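Local coordinates for uncharacterized DUF3829-like protein (Bacteroides thetaiotaomicron, PDB 3RH3) that is of unknown function but, as an all-alpha DUF3829-like protein whose full-length form matches a lipoprotein signature, may be attached to the cell envelope, at residues P79-N84 with F140-P145; E153-E158 with D162-M167; K201-A206 with S227-F232. All blocks are in the same frame, centred on the assembly; numbering follows the deposited sequence. Where two conformers were deposited one is given.

Interaction 1 (P79-N84 with F140-P145); sequences PEVRQN and FDILSP
Ile142 meets Val81 and Asn84 across an antiparallel helical hairpin. Its two arms are the helices 79-111 and 115-154. The contact joins the first turns of the one arm to the later part of the other. It lies near the surface and is purely apolar, with no hydrogen bond between the two segments.

Ile142 is the central residue. Its CB points toward the opposite helix, and its two carbon branches divide the work. CG1 stands beside the backbone N (chi1 -67°), and this leaves CG2 anti to that N. CG2 lies 3.9 Å from Val81 CG1, and the two side chains slide past each other in opposite directions. The other branch runs on to CD1. That methyl rests on Asn84 CB at 3.8 Å, and Asn84 C is close behind at 4.1 Å from the same CD1. Asn84 thus offers its CB and backbone to the isoleucine. Its amide group does not make the contact.

Val81 turns CG1 into the interface, with that methyl anti to its own backbone N (chi1 165°). Ile142 also touches Leu85 and Asn88, one turn on from Val81 and Asn84, so it packs along about two turns of helix 79-111. Leu143, the next residue, also touches Leu85 but reaches over to Tyr21 and Ser25 of helix 10-32, so it lies between the two helices.

The backbones are regular in 79-84. In 140-145 the helix is kinked at Pro145, whose N has no bond to the turn before. The CA atoms of Val81 and Ile142 are 7.2 Å apart, the shortest such spacing here. At the start of helix 79-111, Asn78 OD1 is hydrogen-bonded to Val81 N.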
ATOM      1  N   PRO A  79      18.655  -8.480  12.155  1.00 37.51           N
ATOM      2  CA  PRO A  79      19.138  -7.098  12.342  1.00 37.59           C
ATOM      3  C   PRO A  79      19.040  -6.192  11.133  1.00 42.04           C
ATOM      4  O   PRO A  79      18.747  -5.014  11.296  1.00 40.86           O
ATOM      5  CB  PRO A  79      20.596  -7.298  12.761  1.00 40.33           C
ATOM      6  CG  PRO A  79      20.608  -8.622  13.433  1.00 45.11           C
ATOM      7  CD  PRO A  79      19.665  -9.456  12.636  1.00 40.17           C
ATOM      8  N   GLU A  80      19.291  -6.718   9.929  1.00 41.50           N
ATOM      9  CA  GLU A  80      19.193  -5.950   8.691  1.00 40.51           C
ATOM     10  C   GLU A  80      17.752  -5.509   8.515  1.00 39.22           C
ATOM     11  O   GLU A  80      17.494  -4.318   8.304  1.00 36.95           O
ATOM     12  CB  GLU A  80      19.691  -6.791   7.499  1.00 42.67           C
ATOM     13  CG  GLU A  80      19.744  -6.067   6.163  1.00 61.19           C
ATOM     14  CD  GLU A  80      20.191  -6.908   4.976  1.00101.16           C
ATOM     15  OE1 GLU A  80      20.040  -8.153   5.021  1.00100.20           O
ATOM     16  OE2 GLU A  80      20.682  -6.315   3.987  1.00104.29           O
ATOM     17  N   VAL A  81      16.808  -6.436   8.706  1.00 35.81           N
ATOM     18  CA  VAL A  81      15.375  -6.127   8.567  1.00 34.44           C
ATOM     19  C   VAL A  81      14.957  -5.070   9.590  1.00 37.03           C
ATOM     20  O   VAL A  81      14.274  -4.125   9.216  1.00 36.60           O
ATOM     21  CB  VAL A  81      14.473  -7.390   8.625  1.00 38.25           C
ATOM     22  CG1 VAL A  81      13.009  -7.018   8.841  1.00 36.61           C
ATOM     23  CG2 VAL A  81      14.614  -8.210   7.341  1.00 38.47           C
ATOM     24  N   ARG A  82      15.400  -5.201  10.858  1.00 34.91           N
ATOM     25  CA  ARG A  82      15.051  -4.251  11.913  1.00 33.94           C
ATOM     26  C   ARG A  82      15.571  -2.851  11.572  1.00 35.64           C
ATOM     27  O   ARG A  82      14.827  -1.880  11.690  1.00 32.97           O
ATOM     28  CB  ARG A  82      15.586  -4.717  13.287  1.00 31.30           C
ATOM     29  CG  ARG A  82      14.956  -6.004  13.731  1.00 31.44           C
ATOM     30  CD  ARG A  82      15.765  -6.604  14.838  1.00 37.42           C
ATOM     31  NE  ARG A  82      15.443  -6.005  16.139  1.00 35.93           N
ATOM     32  CZ  ARG A  82      15.977  -6.389  17.288  1.00 43.22           C
ATOM     33  NH1 ARG A  82      16.848  -7.392  17.321  1.00 35.71           N
ATOM     34  NH2 ARG A  82      15.643  -5.781  18.413  1.00 36.45           N
ATOM     35  N   GLN A  83      16.835  -2.758  11.129  1.00 33.92           N
ATOM     36  CA  GLN A  83      17.432  -1.486  10.743  1.00 34.27           C
ATOM     37  C   GLN A  83      16.704  -0.850   9.522  1.00 38.62           C
ATOM     38  O   GLN A  83      16.436   0.362   9.523  1.00 38.98           O
ATOM     39  CB  GLN A  83      18.941  -1.665  10.467  1.00 35.90           C
ATOM     40  CG  GLN A  83      19.665  -0.349  10.187  1.00 42.05           C
ATOM     41  CD  GLN A  83      19.516   0.736  11.239  1.00 57.30           C
ATOM     42  OE1 GLN A  83      19.369   0.488  12.451  1.00 55.29           O
ATOM     43  NE2 GLN A  83      19.583   1.979  10.794  1.00 54.28           N
ATOM     44  N   ASN A  84      16.382  -1.655   8.502  1.00 35.99           N
ATOM     45  CA  ASN A  84      15.636  -1.183   7.322  1.00 35.77           C
ATOM     46  C   ASN A  84      14.276  -0.634   7.708  1.00 39.54           C
ATOM     47  O   ASN A  84      13.877   0.422   7.222  1.00 39.46           O
ATOM     48  CB  ASN A  84      15.454  -2.304   6.283  1.00 37.35           C
ATOM     49  CG  ASN A  84      16.729  -2.734   5.625  1.00 53.80           C
ATOM     50  OD1 ASN A  84      17.714  -2.017   5.627  1.00 50.18           O
ATOM     51  ND2 ASN A  84      16.741  -3.927   5.064  1.00 51.20           N
ATOM     52  N   PHE A 140       6.247  -1.986   3.156  1.00 38.35           N
ATOM     53  CA  PHE A 140       5.445  -3.127   2.744  1.00 37.63           C
ATOM     54  C   PHE A 140       6.310  -4.143   1.995  1.00 38.16           C
ATOM     55  O   PHE A 140       6.144  -5.332   2.236  1.00 36.82           O
ATOM     56  CB  PHE A 140       4.188  -2.713   1.948  1.00 39.54           C
ATOM     57  CG  PHE A 140       3.099  -2.132   2.834  1.00 42.68           C
ATOM     58  CD1 PHE A 140       2.529  -2.889   3.860  1.00 47.03           C
ATOM     59  CD2 PHE A 140       2.648  -0.824   2.648  1.00 45.81           C
ATOM     60  CE1 PHE A 140       1.538  -2.339   4.701  1.00 49.24           C
ATOM     61  CE2 PHE A 140       1.648  -0.281   3.474  1.00 49.83           C
ATOM     62  CZ  PHE A 140       1.101  -1.041   4.499  1.00 48.75           C
ATOM     63  N   ASP A 141       7.246  -3.690   1.132  1.00 34.85           N
ATOM     64  CA  ASP A 141       8.179  -4.556   0.405  1.00 35.27           C
ATOM     65  C   ASP A 141       9.055  -5.376   1.376  1.00 40.74           C
ATOM     66  O   ASP A 141       9.271  -6.556   1.140  1.00 43.40           O
ATOM     67  CB  ASP A 141       9.086  -3.741  -0.534  1.00 37.92           C
ATOM     68  CG  ASP A 141       8.396  -3.107  -1.752  1.00 55.28           C
ATOM     69  OD1 ASP A 141       7.265  -3.524  -2.085  1.00 56.22           O
ATOM     70  OD2 ASP A 141       8.998  -2.194  -2.371  1.00 62.88           O
ATOM     71  N   ILE A 142       9.551  -4.759   2.454  1.00 34.41           N
ATOM     72  CA  ILE A 142      10.350  -5.453   3.463  1.00 35.48           C
ATOM     73  C   ILE A 142       9.517  -6.553   4.123  1.00 39.86           C
ATOM     74  O   ILE A 142       9.955  -7.695   4.189  1.00 41.02           O
ATOM     75  CB  ILE A 142      10.942  -4.473   4.531  1.00 38.79           C
ATOM     76  CG1 ILE A 142      11.996  -3.520   3.923  1.00 38.58           C
ATOM     77  CG2 ILE A 142      11.536  -5.212   5.770  1.00 39.23           C
ATOM     78  CD1 ILE A 142      12.053  -2.173   4.686  1.00 44.30           C
ATOM     79  N   LEU A 143       8.301  -6.219   4.550  1.00 37.26           N
ATOM     80  CA  LEU A 143       7.465  -7.105   5.336  1.00 36.71           C
ATOM     81  C   LEU A 143       6.821  -8.216   4.556  1.00 41.02           C
ATOM     82  O   LEU A 143       6.537  -9.260   5.163  1.00 40.22           O
ATOM     83  CB  LEU A 143       6.366  -6.300   6.049  1.00 36.34           C
ATOM     84  CG  LEU A 143       6.807  -5.294   7.108  1.00 40.54           C
ATOM     85  CD1 LEU A 143       5.599  -4.524   7.635  1.00 41.85           C
ATOM     86  CD2 LEU A 143       7.518  -5.969   8.262  1.00 36.48           C
ATOM     87  N   SER A 144       6.513  -7.979   3.255  1.00 38.07           N
ATOM     88  CA  SER A 144       5.775  -8.927   2.392  1.00 38.57           C
ATOM     89  C   SER A 144       6.383 -10.342   2.399  1.00 42.71           C
ATOM     90  O   SER A 144       5.646 -11.245   2.788  1.00 42.95           O
ATOM     91  CB  SER A 144       5.635  -8.410   0.952  1.00 41.02           C
ATOM     92  N   PRO A 145       7.676 -10.593   2.059  1.00 39.94           N
ATOM     93  CA  PRO A 145       8.173 -11.988   2.095  1.00 40.97           C
ATOM     94  C   PRO A 145       8.240 -12.578   3.513  1.00 47.06           C
ATOM     95  O   PRO A 145       8.165 -13.804   3.674  1.00 48.53           O
ATOM     96  CB  PRO A 145       9.570 -11.876   1.486  1.00 42.76           C
ATOM     97  CG  PRO A 145       9.964 -10.446   1.696  1.00 46.06           C
ATOM     98  CD  PRO A 145       8.723  -9.674   1.553  1.00 40.67           C
TER

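Interaction 2 (E153-E158 with D162-M167); sequences ELLADE and DQIMAM
A short connection between two antiparallel helices, with a type I beta turn in it, brings Leu155 and Glu158 onto Ile164. Helix 115-154 ends here, and helix 161-181 starts a few residues on. Leu155 is the first residue to leave helical geometry. It also begins the beta turn, which the bond from Glu158 N to Leu155 O closes at 2.8 Å. The turn sets the side chains of Leu155 and Glu158 toward the new helix.

Leu155 works through a single methyl. CD1 lies 3.8 Å from Ile164 CG2, and the two side chains cross obliquely. Ile164 holds CG1 beside its backbone N (chi1 -66°), which leaves CG2 anti to that N and turned to the leucine. The same Leu155 CD1 also approaches the selenium of Met165, a selenomethionine. Two conformers were deposited for that residue, so this second touch is less certain. Met165 also lies on Glu148, Glu151 and Ser152 of helix 115-154.

Glu158 brings aliphatic carbon to the contact. Its CG is anti to the backbone N (chi1 -171°), and the chain then bends at chi2. The Glu158 and Ile164 side chains meet at about a right angle. No hydrogen bond crosses between the segments.

Residues of the two helices beside the connection have other partners. Leu154 packs on Ala15 and Ile19 of helix 10-32. Met167, also a selenomethionine, packs on Phe222 and Phe225 of helix 216-240. At the turn, Glu158 CG sits 3.7 Å from Ile164 CD1.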
ATOM      1  N   GLU A 153       3.862 -20.953   7.723  1.00 54.70           N
ATOM      2  CA  GLU A 153       4.102 -21.734   8.935  1.00 55.18           C
ATOM      3  C   GLU A 153       2.833 -21.893   9.763  1.00 57.31           C
ATOM      4  O   GLU A 153       2.569 -22.987  10.270  1.00 57.62           O
ATOM      5  CB  GLU A 153       5.208 -21.083   9.782  1.00 56.47           C
ATOM      6  CG  GLU A 153       6.599 -21.308   9.215  1.00 68.75           C
ATOM      7  CD  GLU A 153       7.674 -20.355   9.703  1.00 91.02           C
ATOM      8  OE1 GLU A 153       7.701 -20.049  10.918  1.00 89.24           O
ATOM      9  OE2 GLU A 153       8.514 -19.941   8.869  1.00 76.85           O
ATOM     10  N   LEU A 154       2.063 -20.803   9.922  1.00 52.16           N
ATOM     11  CA  LEU A 154       0.831 -20.823  10.700  1.00 53.27           C
ATOM     12  C   LEU A 154      -0.299 -21.545   9.970  1.00 57.08           C
ATOM     13  O   LEU A 154      -1.227 -22.002  10.625  1.00 58.45           O
ATOM     14  CB  LEU A 154       0.403 -19.390  11.072  1.00 52.89           C
ATOM     15  CG  LEU A 154       1.317 -18.687  12.112  1.00 58.12           C
ATOM     16  CD1 LEU A 154       1.311 -17.193  11.928  1.00 57.65           C
ATOM     17  CD2 LEU A 154       0.962 -19.068  13.538  1.00 60.15           C
ATOM     18  N   LEU A 155      -0.210 -21.684   8.631  1.00 52.76           N
ATOM     19  CA  LEU A 155      -1.237 -22.336   7.805  1.00 52.76           C
ATOM     20  C   LEU A 155      -0.798 -23.688   7.261  1.00 57.99           C
ATOM     21  O   LEU A 155      -1.521 -24.271   6.453  1.00 58.52           O
ATOM     22  CB  LEU A 155      -1.637 -21.433   6.625  1.00 51.53           C
ATOM     23  CG  LEU A 155      -2.147 -20.041   6.962  1.00 56.25           C
ATOM     24  CD1 LEU A 155      -2.149 -19.173   5.727  1.00 55.97           C
ATOM     25  CD2 LEU A 155      -3.545 -20.086   7.597  1.00 59.43           C
ATOM     26  N   ALA A 156       0.354 -24.202   7.718  1.00 54.84           N
ATOM     27  CA  ALA A 156       0.932 -25.475   7.269  1.00 56.13           C
ATOM     28  C   ALA A 156      -0.086 -26.641   7.233  1.00 61.86           C
ATOM     29  O   ALA A 156      -0.047 -27.439   6.296  1.00 62.63           O
ATOM     30  CB  ALA A 156       2.112 -25.851   8.154  1.00 57.47           C
ATOM     31  N   ASP A 157      -1.006 -26.708   8.213  1.00 59.39           N
ATOM     32  CA  ASP A 157      -2.008 -27.777   8.336  1.00 61.39           C
ATOM     33  C   ASP A 157      -3.398 -27.354   7.830  1.00 63.73           C
ATOM     34  O   ASP A 157      -4.384 -28.063   8.067  1.00 64.94           O
ATOM     35  CB  ASP A 157      -2.101 -28.249   9.808  1.00 65.37           C
ATOM     36  CG  ASP A 157      -0.760 -28.615  10.429  1.00 83.55           C
ATOM     37  OD1 ASP A 157      -0.040 -29.467   9.846  1.00 85.79           O
ATOM     38  OD2 ASP A 157      -0.420 -28.036  11.489  1.00 91.78           O
ATOM     39  N   GLU A 158      -3.474 -26.219   7.119  1.00 57.22           N
ATOM     40  CA  GLU A 158      -4.726 -25.706   6.590  1.00 55.82           C
ATOM     41  C   GLU A 158      -4.990 -26.332   5.207  1.00 58.25           C
ATOM     42  O   GLU A 158      -4.150 -26.183   4.320  1.00 57.59           O
ATOM     43  CB  GLU A 158      -4.680 -24.162   6.549  1.00 55.64           C
ATOM     44  CG  GLU A 158      -5.968 -23.414   6.228  1.00 70.22           C
ATOM     45  CD  GLU A 158      -7.318 -23.913   6.709  1.00 91.83           C
ATOM     46  OE1 GLU A 158      -7.505 -24.081   7.936  1.00 82.93           O
ATOM     47  OE2 GLU A 158      -8.184 -24.161   5.841  1.00 85.58           O
ATOM     48  N   ASP A 162      -2.923 -22.968   0.005  1.00 43.59           N
ATOM     49  CA  ASP A 162      -2.558 -22.409  -1.306  1.00 42.66           C
ATOM     50  C   ASP A 162      -3.500 -21.276  -1.720  1.00 44.84           C
ATOM     51  O   ASP A 162      -3.018 -20.232  -2.170  1.00 43.41           O
ATOM     52  CB  ASP A 162      -2.540 -23.492  -2.392  1.00 47.02           C
ATOM     53  CG  ASP A 162      -1.512 -24.605  -2.232  1.00 64.65           C
ATOM     54  OD1 ASP A 162      -0.634 -24.487  -1.339  1.00 65.58           O
ATOM     55  OD2 ASP A 162      -1.573 -25.586  -3.015  1.00 75.78           O
ATOM     56  N   GLN A 163      -4.834 -21.495  -1.542  1.00 40.68           N
ATOM     57  CA  GLN A 163      -5.877 -20.533  -1.866  0.67 39.43           C
ATOM     58  C   GLN A 163      -5.702 -19.254  -1.006  1.00 41.66           C
ATOM     59  O   GLN A 163      -5.677 -18.161  -1.559  1.00 40.05           O
ATOM     60  CB  GLN A 163      -7.274 -21.171  -1.663  0.67 41.58           C
ATOM     61  CG  GLN A 163      -7.651 -22.235  -2.721  0.67 51.56           C
ATOM     62  CD  GLN A 163      -7.149 -23.656  -2.477  0.67 55.96           C
ATOM     63  OE1 GLN A 163      -6.185 -23.914  -1.731  0.67 46.10           O
ATOM     64  NE2 GLN A 163      -7.740 -24.611  -3.189  0.67 32.38           N
ATOM     65  N   ILE A 164      -5.561 -19.403   0.343  1.00 38.97           N
ATOM     66  CA  ILE A 164      -5.390 -18.300   1.300  1.00 37.40           C
ATOM     67  C   ILE A 164      -4.110 -17.510   0.991  1.00 40.27           C
ATOM     68  O   ILE A 164      -4.154 -16.271   0.919  1.00 38.70           O
ATOM     69  CB  ILE A 164      -5.423 -18.815   2.767  1.00 40.32           C
ATOM     70  CG1 ILE A 164      -6.838 -19.366   3.099  1.00 40.22           C
ATOM     71  CG2 ILE A 164      -5.004 -17.696   3.770  1.00 39.55           C
ATOM     72  CD1 ILE A 164      -6.894 -20.462   4.110  1.00 41.54           C
HETATM   73  N   MSE A 165      -2.988 -18.220   0.805  1.00 37.05           N
HETATM   74  CA  MSE A 165      -1.680 -17.630   0.462  0.50 34.99           C
HETATM   75  C   MSE A 165      -1.794 -16.795  -0.819  1.00 38.69           C
HETATM   76  O   MSE A 165      -1.305 -15.674  -0.873  1.00 37.19           O
HETATM   77  CB  MSE A 165      -0.596 -18.721   0.276  0.50 37.29           C
HETATM   78  CG  MSE A 165      -0.236 -19.475   1.552  0.50 44.02           C
HETATM   79 SE   MSE A 165       0.352 -18.333   3.005  0.38 49.39          SE
HETATM   80  CE  MSE A 165       2.086 -17.878   2.284  0.50 44.95           C
ATOM     81  N   ALA A 166      -2.470 -17.354  -1.860  1.00 36.30           N
ATOM     82  CA  ALA A 166      -2.635 -16.660  -3.139  1.00 34.90           C
ATOM     83  C   ALA A 166      -3.402 -15.346  -2.970  1.00 38.78           C
ATOM     84  O   ALA A 166      -2.970 -14.302  -3.479  1.00 38.34           O
ATOM     85  CB  ALA A 166      -3.345 -17.550  -4.138  1.00 35.95           C
HETATM   86  N   MSE A 167      -4.515 -15.384  -2.232  1.00 34.77           N
HETATM   87  CA  MSE A 167      -5.332 -14.182  -2.030  1.00 33.84           C
HETATM   88  C   MSE A 167      -4.551 -13.120  -1.283  1.00 40.81           C
HETATM   89  O   MSE A 167      -4.553 -11.972  -1.715  1.00 42.70           O
HETATM   90  CB  MSE A 167      -6.634 -14.503  -1.301  1.00 35.05           C
HETATM   91  CG  MSE A 167      -7.616 -15.218  -2.163  1.00 39.60           C
HETATM   92 SE   MSE A 167      -9.363 -15.431  -1.329  0.75 43.72          SE
HETATM   93  CE  MSE A 167      -9.053 -17.140  -0.447  1.00 42.51           C
TER

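Interaction 3 (K201-A206 with S227-F232); sequences KELKAA and STVKSF
Leu203 has CG anti to its backbone N (chi1 -173°), and Val229 has CG1 anti to its own N (chi1 166°). The two side chains point at each other and meet tip to tip. They sit between the antiparallel arms of a helical hairpin, helices 189-207 and 216-240.

Both methyls of Leu203 are used. CD1 lies 3.9 Å from Val229 CG1 and 4.1 Å from Val229 CB. CD2 is 4.1 Å from the same Val229 CG1. Leu203 and Val229 are buried, and both CB atoms point across the interface.

Lys230 covers one side. Its chain runs extended beyond CG and crosses Leu203 at about a right angle. Its NZ makes a long, weak ion pair with Glu207. Leu203 also touches Met170 of helix 161-181, and Leu226 and Met233 of helix 216-240. With an alanine in place of Leu203 both methyls are lost, which would probably open a gap against Val229 and leave the Lys230 stem without its apolar support. The shortest approach is Leu203 CD2 to Lys230 CG, at 3.6 Å.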
ATOM      1  N   LYS A 201       0.657 -12.759 -13.338  1.00 34.12           N
ATOM      2  CA  LYS A 201       1.379 -14.006 -13.116  1.00 35.25           C
ATOM      3  C   LYS A 201       0.794 -14.722 -11.878  1.00 41.78           C
ATOM      4  O   LYS A 201       0.573 -15.929 -11.922  1.00 44.29           O
ATOM      5  CB  LYS A 201       2.884 -13.701 -12.929  1.00 36.33           C
ATOM      6  CG  LYS A 201       3.824 -14.841 -13.243  1.00 50.71           C
ATOM      7  CD  LYS A 201       5.285 -14.424 -13.041  1.00 63.10           C
ATOM      8  N   GLU A 202       0.505 -13.974 -10.809  1.00 36.78           N
ATOM      9  CA  GLU A 202      -0.087 -14.509  -9.569  1.00 37.00           C
ATOM     10  C   GLU A 202      -1.510 -15.019  -9.835  1.00 41.32           C
ATOM     11  O   GLU A 202      -1.911 -16.061  -9.317  1.00 41.81           O
ATOM     12  CB  GLU A 202      -0.127 -13.438  -8.463  1.00 37.05           C
ATOM     13  CG  GLU A 202       1.222 -13.022  -7.909  1.00 41.48           C
ATOM     14  CD  GLU A 202       1.237 -11.728  -7.112  1.00 53.24           C
ATOM     15  OE1 GLU A 202       0.151 -11.170  -6.837  1.00 46.67           O
ATOM     16  OE2 GLU A 202       2.345 -11.280  -6.743  1.00 50.96           O
ATOM     17  N   LEU A 203      -2.247 -14.303 -10.670  1.00 38.03           N
ATOM     18  CA  LEU A 203      -3.626 -14.651 -10.995  1.00 39.01           C
ATOM     19  C   LEU A 203      -3.717 -15.970 -11.780  1.00 44.59           C
ATOM     20  O   LEU A 203      -4.565 -16.794 -11.458  1.00 45.70           O
ATOM     21  CB  LEU A 203      -4.279 -13.505 -11.772  1.00 39.08           C
ATOM     22  CG  LEU A 203      -5.772 -13.609 -12.053  1.00 45.34           C
ATOM     23  CD1 LEU A 203      -6.571 -13.632 -10.759  1.00 46.32           C
ATOM     24  CD2 LEU A 203      -6.223 -12.455 -12.932  1.00 47.04           C
ATOM     25  N   LYS A 204      -2.859 -16.160 -12.792  1.00 41.10           N
ATOM     26  CA  LYS A 204      -2.828 -17.373 -13.620  1.00 42.18           C
ATOM     27  C   LYS A 204      -2.400 -18.578 -12.793  1.00 47.47           C
ATOM     28  O   LYS A 204      -2.903 -19.681 -13.019  1.00 48.60           O
ATOM     29  CB  LYS A 204      -1.913 -17.182 -14.839  1.00 43.58           C
ATOM     30  CG  LYS A 204      -2.522 -16.202 -15.835  1.00 57.34           C
ATOM     31  CD  LYS A 204      -1.797 -16.166 -17.171  1.00 69.12           C
ATOM     32  CE  LYS A 204      -2.608 -15.421 -18.210  1.00 80.36           C
ATOM     33  NZ  LYS A 204      -3.890 -16.115 -18.539  1.00 91.33           N
ATOM     34  N   ALA A 205      -1.494 -18.363 -11.818  1.00 44.60           N
ATOM     35  CA  ALA A 205      -1.047 -19.418 -10.912  1.00 44.98           C
ATOM     36  C   ALA A 205      -2.188 -19.789  -9.966  1.00 48.98           C
ATOM     37  O   ALA A 205      -2.479 -20.975  -9.811  1.00 50.25           O
ATOM     38  CB  ALA A 205       0.174 -18.973 -10.135  1.00 45.41           C
ATOM     39  N   ALA A 206      -2.900 -18.778  -9.423  1.00 44.56           N
ATOM     40  CA  ALA A 206      -4.049 -19.004  -8.535  1.00 44.49           C
ATOM     41  C   ALA A 206      -5.159 -19.795  -9.230  1.00 49.93           C
ATOM     42  O   ALA A 206      -5.728 -20.695  -8.607  1.00 50.69           O
ATOM     43  CB  ALA A 206      -4.596 -17.695  -8.018  1.00 43.95           C
ATOM     44  N   SER A 227     -12.219 -13.132  -9.792  1.00 37.45           N
ATOM     45  CA  SER A 227     -13.051 -12.297 -10.657  1.00 37.15           C
ATOM     46  C   SER A 227     -12.874 -10.790 -10.313  1.00 39.09           C
ATOM     47  O   SER A 227     -12.773  -9.976 -11.225  1.00 37.81           O
ATOM     48  CB  SER A 227     -14.514 -12.723 -10.533  1.00 42.46           C
ATOM     49  OG  SER A 227     -15.405 -11.733 -11.021  1.00 58.27           O
ATOM     50  N   THR A 228     -12.808 -10.446  -9.010  1.00 36.37           N
ATOM     51  CA  THR A 228     -12.598  -9.077  -8.492  1.00 36.31           C
ATOM     52  C   THR A 228     -11.203  -8.583  -8.851  1.00 39.44           C
ATOM     53  O   THR A 228     -11.022  -7.391  -9.083  1.00 39.31           O
ATOM     54  CB  THR A 228     -12.799  -9.055  -6.960  1.00 43.99           C
ATOM     55  OG1 THR A 228     -14.046  -9.678  -6.655  1.00 47.52           O
ATOM     56  CG2 THR A 228     -12.772  -7.643  -6.371  1.00 36.25           C
ATOM     57  N   VAL A 229     -10.212  -9.475  -8.873  1.00 35.32           N
ATOM     58  CA  VAL A 229      -8.851  -9.093  -9.260  1.00 34.72           C
ATOM     59  C   VAL A 229      -8.863  -8.686 -10.756  1.00 41.48           C
ATOM     60  O   VAL A 229      -8.347  -7.612 -11.101  1.00 41.85           O
ATOM     61  CB  VAL A 229      -7.815 -10.198  -8.959  1.00 37.39           C
ATOM     62  CG1 VAL A 229      -6.492  -9.922  -9.675  1.00 37.25           C
ATOM     63  CG2 VAL A 229      -7.586 -10.342  -7.457  1.00 36.50           C
ATOM     64  N   LYS A 230      -9.490  -9.512 -11.629  1.00 38.52           N
ATOM     65  CA  LYS A 230      -9.581  -9.204 -13.077  1.00 37.65           C
ATOM     66  C   LYS A 230     -10.323  -7.885 -13.288  1.00 38.78           C
ATOM     67  O   LYS A 230      -9.909  -7.105 -14.115  1.00 36.51           O
ATOM     68  CB  LYS A 230     -10.266 -10.321 -13.879  1.00 40.32           C
ATOM     69  CG  LYS A 230      -9.600 -11.680 -13.775  1.00 56.32           C
ATOM     70  CD  LYS A 230     -10.535 -12.830 -14.159  1.00 69.31           C
ATOM     71  CE  LYS A 230     -10.127 -14.104 -13.461  1.00 79.60           C
ATOM     72  NZ  LYS A 230     -11.178 -15.151 -13.519  1.00 91.36           N
ATOM     73  N   SER A 231     -11.378  -7.606 -12.491  1.00 36.80           N
ATOM     74  CA  SER A 231     -12.136  -6.350 -12.591  1.00 35.92           C
ATOM     75  C   SER A 231     -11.268  -5.191 -12.207  1.00 37.51           C
ATOM     76  O   SER A 231     -11.295  -4.162 -12.867  1.00 38.28           O
ATOM     77  CB  SER A 231     -13.373  -6.386 -11.702  1.00 36.72           C
ATOM     78  OG  SER A 231     -14.326  -7.173 -12.376  1.00 39.27           O
ATOM     79  N   PHE A 232     -10.482  -5.366 -11.141  1.00 32.92           N
ATOM     80  CA  PHE A 232      -9.548  -4.352 -10.655  1.00 31.25           C
ATOM     81  C   PHE A 232      -8.550  -4.043 -11.744  1.00 33.76           C
ATOM     82  O   PHE A 232      -8.265  -2.882 -12.034  1.00 34.81           O
ATOM     83  CB  PHE A 232      -8.831  -4.787  -9.344  1.00 31.81           C
ATOM     84  CG  PHE A 232      -7.670  -3.878  -9.049  1.00 32.91           C
ATOM     85  CD1 PHE A 232      -7.879  -2.601  -8.534  1.00 35.76           C
ATOM     86  CD2 PHE A 232      -6.372  -4.236  -9.422  1.00 34.69           C
ATOM     87  CE1 PHE A 232      -6.802  -1.723  -8.335  1.00 36.63           C
ATOM     88  CE2 PHE A 232      -5.300  -3.348  -9.235  1.00 36.62           C
ATOM     89  CZ  PHE A 232      -5.526  -2.096  -8.701  1.00 34.26           C
TER

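From the N terminus, interaction 1 comes first. It closes a long helical loop, bringing the start of helix 79-111 against the later part of helix 115-154. Interaction 2 follows at the far end of helix 115-154 and closes only the short connection into helix 161-181. It joins segments of two sequence families; interactions 1 and 3 each stay within one. Interaction 3 comes last and closes the hairpin of helices 189-207 and 216-240, with 20 residues between its segments. The three run in series, so none crosses or encloses another. Interactions 1 and 2 share helix 115-154 but do not touch. Interactions 2 and 3 do meet: Ala166 CB packs on Ala206 CB at 4.1 Å.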